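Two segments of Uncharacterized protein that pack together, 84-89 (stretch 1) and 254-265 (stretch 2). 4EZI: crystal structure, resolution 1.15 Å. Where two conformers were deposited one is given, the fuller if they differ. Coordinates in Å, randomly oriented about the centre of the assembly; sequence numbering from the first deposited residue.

Stretch 1, residues 84-89: RFERND
Stretch 2, residues 254-265: LMDGYHAVDEIL

The two stretches lie in one chain, with touching residues at least 170 positions apart, and together they bury 501 Å². Residues 84-89 form no regular helix or strand; a type I turn runs from Glu86 to Asp89, with Asp89 N bonding to Glu86 O at 3.2 Å. In the second stretch, Met255 is the first residue to leave helical phi/psi (-94/23), a loop follows, and a new helix starts at Val261 with Ala260 as N-cap. The register is set by Glu86 and Gly257, whose CA atoms are 4.3 Å apart.

Two direct hydrogen bonds cross the contact. Arg87 N donates to Gly257 O at 2.9 Å and 162°, a nearly linear backbone bond. Val261 N donates to Glu86 OE2 at 3.1 Å and 152°; Glu86 reaches it with chi1 m (-57°), chi2 t (170°) and chi3 42°, so that its carboxylate meets an amide of the helix's first turn, where no earlier helical carbonyl serves it. Two CA-H...O contacts reinforce the register: Gly257 CA to Phe85 O at 3.5 Å (158°) and Glu86 CA to Gly257 O at 3.4 Å (136°). Gly257 adopts phi/psi 94/-1, where a CB would jam against the preceding carbonyl oxygen and lie 3.4 Å from Arg87 CB; glycine relieves both.

The apolar part centres on buried Phe85, which gives 128 Å² to the contact. Its CA-to-CB bond points toward stretch 2, with chi1 m (-62°) and chi2 -83°. Selenomethionine Met255 (chi m, m, t) places SE at the ring edge, 4.9 Å from the Phe85 ring centroid, 75° off the normal and 3.7 Å from Phe85 CD1. Val261 CG2 (chi1 p, 59°) lies 3.6 Å from Phe85 CD2, and Ile264 CD1 (chi1 m, chi2 t) 3.5 Å from Phe85 CB; these branched side chains fill space around the aromatic residue.

Towards the more exposed side, Arg87 extends with chi1 and chi2 both t, bringing its CD within 3.3 Å of Tyr258 OH. Tyr258 itself (chi1 m, -63°) starts away from stretch 1, but its ring end returns.

Water 1 donates to Phe85 O (2.9 Å) and Leu254 O (2.7 Å) and accepts from Gly257 N (2.8 Å) and His259 N (3.2 Å). Water 4 accepts from Asn88 N (3.0 Å) and donates to Gly257 O (2.9 Å). Within the loop, Asp256 OD1 accepts from Tyr258 N and His259 ND1, both at 2.8 Å.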

# COMPACT_ATOMS: atom_id res chain seq x y z
N ARG A 84 4.39 6.43 3.64
CA ARG A 84 4.91 6.81 4.93
C ARG A 84 6.34 7.28 4.75
O ARG A 84 7.16 6.58 4.16
CB ARG A 84 4.85 5.64 5.92
CG ARG A 84 3.45 5.08 6.09
CD ARG A 84 2.48 6.01 6.79
NE ARG A 84 1.09 5.51 6.69
CZ ARG A 84 0.57 4.49 7.37
NH1 ARG A 84 1.27 3.80 8.25
NH2 ARG A 84 -0.70 4.15 7.14
N PHE A 85 6.60 8.48 5.25
CA PHE A 85 7.91 9.10 5.20
C PHE A 85 8.72 8.88 6.49
O PHE A 85 9.92 9.19 6.52
CB PHE A 85 7.77 10.63 5.04
CG PHE A 85 7.09 11.07 3.78
CD1 PHE A 85 7.77 11.18 2.61
CD2 PHE A 85 5.75 11.40 3.79
CE1 PHE A 85 7.11 11.60 1.45
CE2 PHE A 85 5.10 11.84 2.64
CZ PHE A 85 5.77 11.93 1.49
N GLU A 86 8.04 8.45 7.55
CA GLU A 86 8.61 8.21 8.87
C GLU A 86 8.78 6.72 9.10
O GLU A 86 7.82 5.92 8.94
CB GLU A 86 7.71 8.78 9.94
CG GLU A 86 7.42 10.27 9.79
CD GLU A 86 6.33 10.76 10.72
OE1 GLU A 86 6.32 10.36 11.90
OE2 GLU A 86 5.48 11.56 10.26
N ARG A 87 9.98 6.33 9.51
CA ARG A 87 10.31 4.92 9.72
C ARG A 87 9.30 4.22 10.64
O ARG A 87 8.91 3.08 10.42
CB ARG A 87 11.74 4.79 10.32
CG ARG A 87 12.03 3.41 10.84
CD ARG A 87 13.47 3.23 11.23
NE ARG A 87 14.39 3.23 10.11
CZ ARG A 87 14.58 2.20 9.30
NH1 ARG A 87 13.92 1.05 9.44
NH2 ARG A 87 15.48 2.32 8.34
N ASN A 88 8.95 4.91 11.73
CA ASN A 88 8.16 4.29 12.77
C ASN A 88 6.64 4.46 12.61
O ASN A 88 5.89 3.90 13.40
CB ASN A 88 8.62 4.77 14.15
CG ASN A 88 9.97 4.21 14.49
OD1 ASN A 88 10.11 3.03 14.80
ND2 ASN A 88 11.02 5.05 14.42
N ASP A 89 6.21 5.17 11.57
CA ASP A 89 4.77 5.35 11.37
C ASP A 89 4.23 4.25 10.46
O ASP A 89 3.80 4.50 9.33
CB ASP A 89 4.49 6.72 10.77
CG ASP A 89 3.00 7.02 10.66
OD1 ASP A 89 2.19 6.40 11.35
OD2 ASP A 89 2.67 7.90 9.83
N LEU A 254 15.44 15.29 4.64
CA LEU A 254 14.00 15.17 4.90
C LEU A 254 13.52 13.74 4.85
O LEU A 254 12.55 13.40 5.53
CB LEU A 254 13.20 15.99 3.91
CG LEU A 254 13.41 17.51 3.97
CD1 LEU A 254 12.68 18.18 2.79
CD2 LEU A 254 13.00 18.11 5.31
N MSE A 255 14.17 12.92 4.01
CA MSE A 255 13.77 11.54 3.83
C MSE A 255 14.50 10.55 4.71
O MSE A 255 14.48 9.37 4.42
CB MSE A 255 13.88 11.13 2.34
CG MSE A 255 13.11 12.02 1.38
SE MSE A 255 11.24 11.89 1.61
CE MSE A 255 10.72 13.61 0.78
N ASP A 256 15.05 11.02 5.83
CA ASP A 256 15.85 10.16 6.70
C ASP A 256 15.03 9.22 7.57
O ASP A 256 15.61 8.38 8.25
CB ASP A 256 16.81 11.01 7.55
CG ASP A 256 16.11 11.89 8.58
OD1 ASP A 256 14.87 11.93 8.66
OD2 ASP A 256 16.86 12.61 9.32
N GLY A 257 13.71 9.35 7.56
CA GLY A 257 12.82 8.53 8.35
C GLY A 257 12.42 9.12 9.69
O GLY A 257 11.62 8.52 10.41
N TYR A 258 12.95 10.32 10.01
CA TYR A 258 12.77 10.95 11.31
C TYR A 258 12.26 12.38 11.20
O TYR A 258 12.30 13.13 12.15
CB TYR A 258 14.07 10.88 12.13
CG TYR A 258 14.42 9.45 12.40
CD1 TYR A 258 13.75 8.73 13.38
CD2 TYR A 258 15.34 8.77 11.62
CE1 TYR A 258 14.01 7.40 13.60
CE2 TYR A 258 15.60 7.42 11.84
CZ TYR A 258 14.94 6.75 12.84
OH TYR A 258 15.20 5.41 13.08
N HIS A 259 11.76 12.75 10.02
CA HIS A 259 11.06 14.02 9.86
C HIS A 259 9.59 13.77 9.76
O HIS A 259 9.13 12.97 8.94
CB HIS A 259 11.55 14.76 8.60
CG HIS A 259 12.91 15.36 8.74
ND1 HIS A 259 14.05 14.59 8.83
CD2 HIS A 259 13.30 16.65 8.78
CE1 HIS A 259 15.09 15.40 8.95
NE2 HIS A 259 14.66 16.66 8.91
N ALA A 260 8.82 14.47 10.59
CA ALA A 260 7.38 14.38 10.55
C ALA A 260 6.88 14.83 9.17
O ALA A 260 7.41 15.78 8.57
CB ALA A 260 6.71 15.24 11.65
N VAL A 261 5.86 14.16 8.67
CA VAL A 261 5.37 14.47 7.35
C VAL A 261 4.98 15.97 7.20
O VAL A 261 5.26 16.58 6.17
CB VAL A 261 4.24 13.52 6.92
CG1 VAL A 261 3.07 13.57 7.89
CG2 VAL A 261 3.81 13.88 5.53
N ASP A 262 4.39 16.60 8.21
CA ASP A 262 4.04 18.02 8.07
C ASP A 262 5.30 18.89 7.91
O ASP A 262 5.27 19.90 7.20
CB ASP A 262 3.14 18.49 9.22
CG ASP A 262 3.89 18.61 10.53
OD1 ASP A 262 4.72 17.73 10.83
OD2 ASP A 262 3.67 19.60 11.28
N GLU A 263 6.41 18.50 8.55
CA GLU A 263 7.65 19.25 8.41
C GLU A 263 8.21 19.11 7.00
O GLU A 263 8.71 20.07 6.42
CB GLU A 263 8.72 18.82 9.43
CG GLU A 263 10.10 19.46 9.13
CD GLU A 263 11.19 19.18 10.17
OE1 GLU A 263 11.05 18.24 10.98
OE2 GLU A 263 12.22 19.90 10.13
N ILE A 264 8.10 17.90 6.43
CA ILE A 264 8.53 17.66 5.06
C ILE A 264 7.75 18.53 4.09
O ILE A 264 8.32 19.22 3.24
CB ILE A 264 8.41 16.15 4.70
CG1 ILE A 264 9.32 15.32 5.61
CG2 ILE A 264 8.71 15.94 3.21
CD1 ILE A 264 9.14 13.80 5.48
N LEU A 265 6.43 18.54 4.27
CA LEU A 265 5.58 19.31 3.38
C LEU A 265 5.86 20.81 3.48
O LEU A 265 5.85 21.51 2.48
CB LEU A 265 4.10 19.02 3.66
CG LEU A 265 3.67 17.59 3.36
CD1 LEU A 265 2.27 17.37 3.84
CD2 LEU A 265 3.75 17.30 1.87
O HOH W 1 11.75 11.33 7.14
O HOH W 2 11.75 8.36 4.33
O HOH W 3 15.07 5.71 8.64
O HOH W 4 10.22 7.44 12.69
O HOH W 5 13.88 4.42 15.21